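Local coordinates for uncharacterized protein (Acinetobacter baumannii, PDB 5D66), which is of unknown function but folds as an ankyrin-repeat domain, a scaffold that in relatives commonly serves protein-protein recognition, at residues N47-E57 and Y81-H91; L95-L106 and V118-V128. All coordinates share one frame; numbering follows the deposited sequence. Where two conformers were deposited one is given.

Contact 1 of 2, residues N47-E57 and Y81-H91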
loop_
_atom_site.group_PDB
_atom_site.type_symbol
_atom_site.label_atom_id
_atom_site.label_comp_id
_atom_site.label_asym_id
_atom_site.label_seq_id
_atom_site.Cartn_x
_atom_site.Cartn_y
_atom_site.Cartn_z
ATOM N N ASN A 47 -3.779 -6.635 11.232
ATOM C CA ASN A 47 -4.462 -7.453 10.217
ATOM C C ASN A 47 -5.686 -8.157 10.792
ATOM O O ASN A 47 -5.978 -9.321 10.500
ATOM C CB ASN A 47 -3.551 -8.428 9.508
ATOM C CG ASN A 47 -4.107 -8.825 8.159
ATOM O OD1 ASN A 47 -4.968 -8.152 7.629
ATOM N ND2 ASN A 47 -3.623 -9.936 7.601
ATOM N N ASN A 48 -6.478 -7.413 11.576
ATOM C CA ASN A 48 -7.731 -7.945 12.145
ATOM C C ASN A 48 -8.844 -7.672 11.137
ATOM O O ASN A 48 -9.518 -6.671 11.179
ATOM C CB ASN A 48 -8.014 -7.288 13.497
ATOM C CG ASN A 48 -7.120 -7.823 14.574
ATOM O OD1 ASN A 48 -6.484 -8.882 14.442
ATOM N ND2 ASN A 48 -7.036 -7.099 15.677
ATOM N N ILE A 49 -8.971 -8.632 10.221
ATOM C CA ILE A 49 -9.852 -8.510 9.049
ATOM C C ILE A 49 -11.291 -8.272 9.478
ATOM O O ILE A 49 -11.989 -7.447 8.900
ATOM C CB ILE A 49 -9.678 -9.755 8.187
ATOM C CG1 ILE A 49 -8.241 -9.823 7.603
ATOM C CG2 ILE A 49 -10.719 -9.873 7.089
ATOM C CD1 ILE A 49 -7.844 -11.155 7.109
ATOM N N HIS A 50 -11.775 -9.059 10.439
ATOM C CA HIS A 50 -13.199 -8.967 10.832
ATOM C C HIS A 50 -13.499 -7.637 11.468
ATOM O O HIS A 50 -14.483 -6.974 11.134
ATOM C CB HIS A 50 -13.555 -10.137 11.752
ATOM C CG HIS A 50 -13.403 -11.441 11.078
ATOM N ND1 HIS A 50 -12.583 -12.452 11.526
ATOM C CD2 HIS A 50 -13.862 -11.836 9.882
ATOM C CE1 HIS A 50 -12.632 -13.465 10.677
ATOM N NE2 HIS A 50 -13.431 -13.121 9.686
ATOM N N ALA A 51 -12.630 -7.185 12.374
ATOM C CA ALA A 51 -12.824 -5.870 12.991
ATOM C C ALA A 51 -12.755 -4.754 11.974
ATOM O O ALA A 51 -13.559 -3.847 11.965
ATOM C CB ALA A 51 -11.770 -5.621 14.067
ATOM N N ALA A 52 -11.792 -4.868 11.063
ATOM C CA ALA A 52 -11.661 -3.853 10.002
ATOM C C ALA A 52 -12.937 -3.821 9.143
ATOM O O ALA A 52 -13.442 -2.723 8.844
ATOM C CB ALA A 52 -10.442 -4.109 9.149
ATOM N N HIS A 53 -13.477 -4.982 8.783
ATOM C CA HIS A 53 -14.701 -5.000 7.993
ATOM C C HIS A 53 -15.839 -4.293 8.716
ATOM O O HIS A 53 -16.562 -3.502 8.122
ATOM C CB HIS A 53 -15.095 -6.433 7.681
ATOM C CG HIS A 53 -16.347 -6.556 6.885
ATOM N ND1 HIS A 53 -17.562 -6.968 7.392
ATOM C CD2 HIS A 53 -16.562 -6.261 5.593
ATOM C CE1 HIS A 53 -18.457 -7.003 6.421
ATOM N NE2 HIS A 53 -17.869 -6.569 5.322
HETATM N N MSE A 54 -16.022 -4.596 9.991
HETATM C CA MSE A 54 -17.119 -4.004 10.749
HETATM C C MSE A 54 -16.957 -2.494 10.833
HETATM O O MSE A 54 -17.913 -1.743 10.671
HETATM C CB MSE A 54 -17.197 -4.648 12.116
HETATM C CG MSE A 54 -18.350 -4.149 12.940
HETATM SE SE MSE A 54 -18.560 -5.095 14.609
HETATM C CE MSE A 54 -19.607 -6.506 13.875
ATOM N N LEU A 55 -15.745 -2.043 11.074
ATOM C CA LEU A 55 -15.483 -0.587 11.213
ATOM C C LEU A 55 -15.676 0.163 9.893
ATOM O O LEU A 55 -16.267 1.222 9.846
ATOM C CB LEU A 55 -14.093 -0.347 11.798
ATOM C CG LEU A 55 -13.931 -0.811 13.267
ATOM C CD1 LEU A 55 -12.440 -0.891 13.604
ATOM C CD2 LEU A 55 -14.691 0.074 14.244
ATOM N N ILE A 56 -15.170 -0.450 8.819
ATOM C CA ILE A 56 -15.354 0.101 7.472
ATOM C C ILE A 56 -16.827 0.130 7.076
ATOM O O ILE A 56 -17.266 1.175 6.560
ATOM C CB ILE A 56 -14.488 -0.640 6.431
ATOM C CG1 ILE A 56 -13.024 -0.362 6.689
ATOM C CG2 ILE A 56 -14.837 -0.238 5.027
ATOM C CD1 ILE A 56 -12.054 -1.264 5.952
ATOM N N GLU A 57 -17.565 -0.926 7.329
ATOM C CA GLU A 57 -18.978 -0.915 6.976
ATOM C C GLU A 57 -19.756 0.174 7.753
ATOM O O GLU A 57 -20.730 0.735 7.257
ATOM C CB GLU A 57 -19.573 -2.298 7.171
ATOM C CG GLU A 57 -19.155 -3.303 6.118
ATOM C CD GLU A 57 -19.539 -2.964 4.672
ATOM O OE1 GLU A 57 -20.686 -2.472 4.385
ATOM O OE2 GLU A 57 -18.663 -3.234 3.809
ATOM N N TYR A 81 -1.739 -6.734 3.144
ATOM C CA TYR A 81 -2.945 -7.184 3.871
ATOM C C TYR A 81 -4.099 -7.014 2.864
ATOM O O TYR A 81 -4.856 -6.056 2.883
ATOM C CB TYR A 81 -3.150 -6.355 5.122
ATOM C CG TYR A 81 -2.127 -6.565 6.225
ATOM C CD1 TYR A 81 -1.187 -7.598 6.213
ATOM C CD2 TYR A 81 -2.103 -5.698 7.300
ATOM C CE1 TYR A 81 -0.264 -7.744 7.242
ATOM C CE2 TYR A 81 -1.197 -5.877 8.356
ATOM C CZ TYR A 81 -0.293 -6.901 8.293
ATOM O OH TYR A 81 0.602 -7.062 9.335
ATOM N N LEU A 82 -4.239 -8.020 2.013
ATOM C CA LEU A 82 -4.977 -7.840 0.796
ATOM C C LEU A 82 -6.497 -7.845 1.057
ATOM O O LEU A 82 -7.221 -7.108 0.395
ATOM C CB LEU A 82 -4.499 -8.896 -0.177
ATOM C CG LEU A 82 -5.101 -8.826 -1.568
ATOM C CD1 LEU A 82 -4.883 -7.447 -2.198
ATOM C CD2 LEU A 82 -4.427 -9.923 -2.379
ATOM N N LYS A 83 -6.959 -8.610 2.042
ATOM C CA LYS A 83 -8.391 -8.608 2.341
ATOM C C LYS A 83 -8.829 -7.212 2.846
ATOM O O LYS A 83 -9.806 -6.646 2.371
ATOM C CB LYS A 83 -8.763 -9.717 3.352
ATOM C CG LYS A 83 -8.579 -11.087 2.689
ATOM C CD LYS A 83 -8.802 -12.201 3.639
ATOM C CE LYS A 83 -8.886 -13.527 2.938
ATOM N NZ LYS A 83 -9.228 -14.561 3.919
ATOM N N ILE A 84 -8.066 -6.630 3.762
ATOM C CA ILE A 84 -8.379 -5.280 4.245
ATOM C C ILE A 84 -8.203 -4.293 3.099
ATOM O O ILE A 84 -9.037 -3.398 2.935
ATOM C CB ILE A 84 -7.552 -4.917 5.464
ATOM C CG1 ILE A 84 -7.954 -5.781 6.665
ATOM C CG2 ILE A 84 -7.767 -3.439 5.814
ATOM C CD1 ILE A 84 -7.139 -5.561 7.911
ATOM N N LEU A 85 -7.123 -4.426 2.332
ATOM C CA LEU A 85 -6.931 -3.494 1.227
ATOM C C LEU A 85 -8.152 -3.459 0.285
ATOM O O LEU A 85 -8.610 -2.372 -0.098
ATOM C CB LEU A 85 -5.677 -3.852 0.447
ATOM C CG LEU A 85 -5.422 -3.009 -0.769
ATOM C CD1 LEU A 85 -5.121 -1.543 -0.353
ATOM C CD2 LEU A 85 -4.313 -3.534 -1.610
ATOM N N ARG A 86 -8.657 -4.639 -0.096
ATOM C CA ARG A 86 -9.807 -4.699 -0.989
ATOM C C ARG A 86 -11.009 -3.969 -0.370
ATOM O O ARG A 86 -11.736 -3.298 -1.082
ATOM C CB ARG A 86 -10.122 -6.090 -1.377
ATOM C CG ARG A 86 -9.105 -6.710 -2.258
ATOM C CD ARG A 86 -9.606 -8.075 -2.750
ATOM N NE ARG A 86 -8.558 -9.010 -3.173
ATOM C CZ ARG A 86 -7.821 -8.901 -4.286
ATOM N NH1 ARG A 86 -7.987 -7.895 -5.149
ATOM N NH2 ARG A 86 -6.911 -9.832 -4.569
HETATM N N MSE A 87 -11.204 -4.121 0.930
HETATM C CA MSE A 87 -12.273 -3.386 1.605
HETATM C C MSE A 87 -12.079 -1.895 1.459
HETATM O O MSE A 87 -13.036 -1.123 1.177
HETATM C CB MSE A 87 -12.371 -3.735 3.077
HETATM C CG MSE A 87 -12.565 -5.135 3.430
HETATM SE SE MSE A 87 -12.340 -5.348 5.368
HETATM C CE MSE A 87 -12.021 -7.242 5.309
ATOM N N THR A 88 -10.860 -1.422 1.682
ATOM C CA THR A 88 -10.604 0.010 1.551
ATOM C C THR A 88 -10.864 0.537 0.133
ATOM O O THR A 88 -11.341 1.665 -0.038
ATOM C CB THR A 88 -9.222 0.441 2.093
ATOM O OG1 THR A 88 -8.172 0.102 1.204
ATOM C CG2 THR A 88 -8.916 -0.045 3.460
ATOM N N LEU A 89 -10.493 -0.271 -0.862
ATOM C CA LEU A 89 -10.697 0.113 -2.240
ATOM C C LEU A 89 -12.166 0.260 -2.647
ATOM O O LEU A 89 -12.493 0.987 -3.538
ATOM C CB LEU A 89 -9.939 -0.838 -3.184
ATOM C CG LEU A 89 -8.423 -0.821 -3.083
ATOM C CD1 LEU A 89 -7.825 -1.970 -3.889
ATOM C CD2 LEU A 89 -7.890 0.456 -3.608
HETATM N N MSE A 90 -13.031 -0.445 -1.926
HETATM C CA MSE A 90 -14.487 -0.402 -2.121
HETATM C C MSE A 90 -15.136 0.714 -1.278
HETATM O O MSE A 90 -16.337 0.968 -1.458
HETATM C CB MSE A 90 -15.095 -1.758 -1.747
HETATM C CG MSE A 90 -14.842 -2.826 -2.770
HETATM SE SE MSE A 90 -15.528 -2.419 -4.543
HETATM C CE MSE A 90 -17.243 -1.830 -4.165
ATOM N N HIS A 91 -14.366 1.341 -0.364
ATOM C CA HIS A 91 -14.911 2.280 0.609
ATOM C C HIS A 91 -14.067 3.510 0.718
ATOM O O HIS A 91 -13.803 4.020 1.796
ATOM C CB HIS A 91 -15.056 1.621 1.962
ATOM C CG HIS A 91 -16.109 0.559 1.977
ATOM N ND1 HIS A 91 -17.466 0.816 2.058
ATOM C CD2 HIS A 91 -15.997 -0.769 1.749
ATOM C CE1 HIS A 91 -18.116 -0.331 1.964
ATOM N NE2 HIS A 91 -17.257 -1.292 1.768
HETATM O O HOH W 1 -6.013 -8.259 5.098
HETATM O O HOH W 2 -18.760 -3.785 1.158
#
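Side-by-side stacking of helices in an ankyrin-repeat array brings Met-87 of helix 82-90 against Ile-49, Ala-52, His-53 and Ile-56 of helix 49-57, a knob into a four-residue hole. The two helices run almost parallel, 8° apart, with their axes 9.8 Å from each other at closest approach. Met-87 is a selenomethionine whose chain is extended beyond CG. It crosses Ile-49 and Ile-56 at about a right angle; its SE lies 3.5 Å from His-53 CA and at the edge of the His-53 ring. Packing is tight at the end of the Met-87 chain, where its CE lies 3.4 Å from Ile-49 CG2, closer than usual carbon contact. Ile-84 fills the next turn toward the N-terminus, its CD1 3.8 Å from Ala-52 CB.

At that end Asn-47, which closes the preceding helix in a Schellman motif, holds CG anti to the backbone N (chi1 -157°) and so lays its amide over one face of the Tyr-81 ring. The two planes are stacked 5° apart, and CB makes a CH-pi contact 3.7 Å from the ring centroid. OD1 also accepts a hydrogen bond from a water that in turn accepts from Ile-84 N. At the C-terminal end Ile-56 CG2 packs obliquely on His-91, and the Glu-57 carboxylate stands perpendicular to that ring. A second water donates to Glu-57 OE2 at 2.7 Å and lies 3.0 Å from His-91 NE2, in the plane of the imidazole.

Contact 2 of 2, residues L95-L106 and V118-V128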
loop_
_atom_site.group_PDB
_atom_site.type_symbol
_atom_site.label_atom_id
_atom_site.label_comp_id
_atom_site.label_asym_id
_atom_site.label_seq_id
_atom_site.Cartn_x
_atom_site.Cartn_y
_atom_site.Cartn_z
ATOM N N LEU A 95 -6.558 7.109 -3.831
ATOM C CA LEU A 95 -5.450 6.515 -4.501
ATOM C C LEU A 95 -4.306 7.475 -4.723
ATOM O O LEU A 95 -3.164 7.104 -5.073
ATOM C CB LEU A 95 -5.870 5.864 -5.831
ATOM C CG LEU A 95 -7.038 4.871 -5.751
ATOM C CD1 LEU A 95 -7.220 4.279 -7.122
ATOM C CD2 LEU A 95 -6.832 3.852 -4.670
ATOM N N LYS A 96 -4.550 8.788 -4.565
ATOM C CA LYS A 96 -3.547 9.825 -4.640
ATOM C C LYS A 96 -2.847 10.042 -3.308
ATOM O O LYS A 96 -1.870 10.815 -3.234
ATOM C CB LYS A 96 -4.129 11.158 -5.138
ATOM C CG LYS A 96 -4.626 11.063 -6.575
ATOM C CD LYS A 96 -5.259 12.425 -7.012
ATOM C CE LYS A 96 -6.680 12.322 -7.524
ATOM N NZ LYS A 96 -7.151 13.634 -8.052
ATOM N N SER A 97 -3.335 9.464 -2.221
ATOM C CA SER A 97 -2.741 9.685 -0.932
ATOM C C SER A 97 -1.393 9.013 -0.846
ATOM O O SER A 97 -1.093 8.017 -1.523
ATOM C CB SER A 97 -3.670 9.193 0.207
ATOM O OG SER A 97 -3.847 7.793 0.226
ATOM N N THR A 98 -0.580 9.555 0.037
ATOM C CA THR A 98 0.788 9.153 0.146
ATOM C C THR A 98 1.183 8.912 1.623
ATOM O O THR A 98 0.680 9.576 2.567
ATOM C CB THR A 98 1.761 10.161 -0.505
ATOM O OG1 THR A 98 1.550 11.449 0.069
ATOM C CG2 THR A 98 1.591 10.264 -2.058
ATOM N N ASN A 99 2.122 7.997 1.792
ATOM C CA ASN A 99 2.669 7.648 3.074
ATOM C C ASN A 99 3.812 8.628 3.435
ATOM O O ASN A 99 4.031 9.611 2.721
ATOM C CB ASN A 99 3.154 6.197 3.036
ATOM C CG ASN A 99 4.183 5.955 1.971
ATOM O OD1 ASN A 99 5.008 6.822 1.705
ATOM N ND2 ASN A 99 4.119 4.807 1.312
ATOM N N ARG A 100 4.537 8.365 4.503
ATOM C CA ARG A 100 5.549 9.296 4.963
ATOM C C ARG A 100 6.685 9.443 3.984
ATOM O O ARG A 100 7.471 10.459 4.132
ATOM C CB ARG A 100 6.060 8.935 6.345
ATOM C CG ARG A 100 6.841 7.692 6.372
ATOM C CD ARG A 100 6.911 7.130 7.822
ATOM N NE ARG A 100 7.638 5.901 7.938
ATOM C CZ ARG A 100 7.115 4.661 7.872
ATOM N NH1 ARG A 100 5.834 4.411 7.522
ATOM N NH2 ARG A 100 7.934 3.647 8.119
ATOM N N TYR A 101 6.924 8.434 3.127
ATOM C CA TYR A 101 7.950 8.504 2.093
ATOM C C TYR A 101 7.437 9.185 0.838
ATOM O O TYR A 101 8.158 9.192 -0.170
ATOM C CB TYR A 101 8.423 7.093 1.721
ATOM C CG TYR A 101 9.153 6.446 2.824
ATOM C CD1 TYR A 101 10.464 6.740 3.048
ATOM C CD2 TYR A 101 8.533 5.531 3.659
ATOM C CE1 TYR A 101 11.154 6.171 4.069
ATOM C CE2 TYR A 101 9.217 4.944 4.689
ATOM C CZ TYR A 101 10.525 5.246 4.893
ATOM O OH TYR A 101 11.151 4.617 5.929
ATOM N N GLY A 102 6.240 9.749 0.858
ATOM C CA GLY A 102 5.712 10.325 -0.327
ATOM C C GLY A 102 5.327 9.353 -1.401
ATOM O O GLY A 102 5.151 9.740 -2.541
ATOM N N GLY A 103 5.129 8.106 -1.019
ATOM C CA GLY A 103 4.739 7.078 -1.940
ATOM C C GLY A 103 3.268 6.724 -1.885
ATOM O O GLY A 103 2.611 6.887 -0.903
ATOM N N THR A 104 2.723 6.287 -3.021
ATOM C CA THR A 104 1.447 5.643 -3.032
ATOM C C THR A 104 1.510 4.280 -2.341
ATOM O O THR A 104 2.587 3.811 -2.006
ATOM C CB THR A 104 1.019 5.409 -4.479
ATOM O OG1 THR A 104 1.967 4.483 -5.024
ATOM C CG2 THR A 104 0.930 6.640 -5.317
ATOM N N ALA A 105 0.363 3.632 -2.175
ATOM C CA ALA A 105 0.346 2.273 -1.626
ATOM C C ALA A 105 1.075 1.274 -2.534
ATOM O O ALA A 105 1.528 0.231 -2.090
ATOM C CB ALA A 105 -1.089 1.821 -1.355
ATOM N N LEU A 106 1.101 1.570 -3.835
ATOM C CA LEU A 106 1.720 0.686 -4.797
ATOM C C LEU A 106 3.202 0.560 -4.641
ATOM O O LEU A 106 3.771 -0.512 -4.897
ATOM C CB LEU A 106 1.371 1.148 -6.220
ATOM C CG LEU A 106 1.947 0.433 -7.368
ATOM C CD1 LEU A 106 1.534 -1.090 -7.337
ATOM C CD2 LEU A 106 1.528 1.029 -8.671
ATOM N N VAL A 118 0.225 -5.667 -5.785
ATOM C CA VAL A 118 0.571 -4.880 -6.944
ATOM C C VAL A 118 -0.509 -4.992 -8.043
ATOM O O VAL A 118 -0.974 -3.989 -8.568
ATOM C CB VAL A 118 1.981 -5.248 -7.469
ATOM C CG1 VAL A 118 2.209 -4.664 -8.884
ATOM C CG2 VAL A 118 3.032 -4.804 -6.497
ATOM N N ARG A 119 -0.884 -6.225 -8.342
ATOM C CA ARG A 119 -1.908 -6.452 -9.368
ATOM C C ARG A 119 -3.195 -5.666 -9.019
ATOM O O ARG A 119 -3.785 -5.011 -9.871
ATOM C CB ARG A 119 -2.171 -7.959 -9.527
ATOM C CG ARG A 119 -2.967 -8.303 -10.738
ATOM C CD ARG A 119 -3.419 -9.796 -10.762
ATOM N NE ARG A 119 -2.442 -10.820 -10.323
ATOM C CZ ARG A 119 -1.382 -11.230 -11.036
ATOM N NH1 ARG A 119 -1.188 -10.824 -12.273
ATOM N NH2 ARG A 119 -0.546 -12.109 -10.506
ATOM N N THR A 120 -3.621 -5.792 -7.796
ATOM C CA THR A 120 -4.830 -5.172 -7.284
ATOM C C THR A 120 -4.770 -3.664 -7.377
ATOM O O THR A 120 -5.756 -3.013 -7.788
ATOM C CB THR A 120 -5.083 -5.650 -5.864
ATOM O OG1 THR A 120 -5.336 -7.090 -5.863
ATOM C CG2 THR A 120 -6.278 -4.972 -5.195
ATOM N N LEU A 121 -3.670 -3.078 -6.950
ATOM C CA LEU A 121 -3.501 -1.636 -6.981
ATOM C C LEU A 121 -3.408 -1.072 -8.379
ATOM O O LEU A 121 -3.927 -0.004 -8.647
ATOM C CB LEU A 121 -2.337 -1.226 -6.090
ATOM C CG LEU A 121 -2.584 -1.446 -4.575
ATOM C CD1 LEU A 121 -1.253 -1.255 -3.844
ATOM C CD2 LEU A 121 -3.578 -0.524 -4.004
ATOM N N ILE A 122 -2.705 -1.786 -9.284
ATOM C CA ILE A 122 -2.708 -1.403 -10.676
ATOM C C ILE A 122 -4.141 -1.361 -11.220
ATOM O O ILE A 122 -4.549 -0.391 -11.869
ATOM C CB ILE A 122 -1.823 -2.332 -11.520
ATOM C CG1 ILE A 122 -0.336 -2.090 -11.212
ATOM C CG2 ILE A 122 -2.096 -2.132 -12.988
ATOM C CD1 ILE A 122 0.562 -3.165 -11.809
ATOM N N ALA A 123 -4.881 -2.430 -10.969
ATOM C CA ALA A 123 -6.255 -2.546 -11.463
ATOM C C ALA A 123 -7.148 -1.435 -10.920
ATOM O O ALA A 123 -8.055 -0.976 -11.631
ATOM C CB ALA A 123 -6.862 -3.896 -11.122
ATOM N N ALA A 124 -6.915 -1.026 -9.664
ATOM C CA ALA A 124 -7.695 0.026 -9.065
ATOM C C ALA A 124 -7.453 1.422 -9.638
ATOM O O ALA A 124 -8.290 2.295 -9.504
ATOM C CB ALA A 124 -7.449 0.076 -7.548
ATOM N N GLY A 125 -6.265 1.608 -10.233
ATOM C CA GLY A 125 -5.887 2.891 -10.805
ATOM C C GLY A 125 -4.841 3.658 -10.086
ATOM O O GLY A 125 -4.679 4.850 -10.381
ATOM N N VAL A 126 -4.110 3.092 -9.136
ATOM C CA VAL A 126 -3.006 3.855 -8.535
ATOM C C VAL A 126 -2.034 4.234 -9.659
ATOM O O VAL A 126 -1.680 3.403 -10.493
ATOM C CB VAL A 126 -2.325 3.023 -7.431
ATOM C CG1 VAL A 126 -1.168 3.829 -6.840
ATOM C CG2 VAL A 126 -3.300 2.686 -6.290
ATOM N N ASN A 127 -1.516 5.455 -9.612
ATOM C CA ASN A 127 -0.673 5.977 -10.689
ATOM C C ASN A 127 0.671 5.246 -10.691
ATOM O O ASN A 127 1.530 5.506 -9.805
ATOM C CB ASN A 127 -0.498 7.455 -10.462
ATOM C CG ASN A 127 0.464 8.126 -11.445
ATOM O OD1 ASN A 127 0.973 7.505 -12.372
ATOM N ND2 ASN A 127 0.736 9.378 -11.200
ATOM N N VAL A 128 0.914 4.419 -11.685
ATOM C CA VAL A 128 2.147 3.666 -11.761
ATOM C C VAL A 128 3.370 4.564 -11.902
ATOM O O VAL A 128 4.500 4.136 -11.611
ATOM C CB VAL A 128 2.113 2.616 -12.883
ATOM C CG1 VAL A 128 1.100 1.536 -12.580
ATOM C CG2 VAL A 128 1.906 3.226 -14.232
HETATM O O HOH W 3 -2.199 7.488 -7.691
HETATM O O HOH W 4 2.673 4.383 -7.600
#
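Leu-106, Leu-95 and Val-126 lead the apolar packing between the loop 95-106, which joins helix 82-90 to helix 106-111 in the ankyrin-repeat array, and helix 115-124 with the turn that follows it. Leu-106 holds CG anti to the backbone N (chi1 177°), which carries it toward helix 115-124; the branch there puts CD1 4.0 Å from Val-118 CG1 and near Leu-121 CB, and CD2 by Val-128 CG1. Val-126 divides its branches likewise. CG1 rests 3.6 Å from Thr-104 CB and 3.7 Å from Leu-106 CB, and CG2 faces Leu-95 CB and CD2. Leu-121 CD1 slots against Ala-105 and the backbone of Leu-106, and Leu-95 CD1 comes 3.3 Å from Ala-124 O.

The polar links between the segments run through water. One molecule donates to Leu-95 O and accepts from Asn-127 N; another donates to Asn-127 O and sits 2.7 Å from Thr-104 OG1. That hydroxyl also caps the following helix through a weak bond from Leu-106 N.

Turns shape both partners. Asn-99 to Gly-102 forms a type I turn, and Asn-99 OD1 accepts from Gly-103 N just beyond it at 3.0 Å; Gly-125 ends the helix in a Schellman motif. Around this joint, Tyr-73 of helix 72-79 touches Leu-95, Ala-105 and Val-126, helix 82-90 meets Leu-95 and Leu-121, and helix 150-162 packs on Val-118 and Ile-122.

Contact 1 joins two near-parallel helices side by side, whereas contact 2 ties a loop to a helix and the turn that follows it. Their centres lie about 17 Å apart, and contact 2 is nearer the middle of the chain, with a larger share of buried residues. Its direct side-chain contacts are almost all aliphatic, and its polar links pass through water; contact 1 mixes a selenomethionine knob with aromatic, amide and carboxylate groups toward its ends. Both use bridging waters, but contact 2 engages backbone atoms on both sides of one bridge. The two meet directly: Leu-89 CD2 of segment 81-91 packs 3.7 Å from Leu-95 CD2, and Leu-82 and Leu-89 also touch Thr-120, so helix 82-90 serves both.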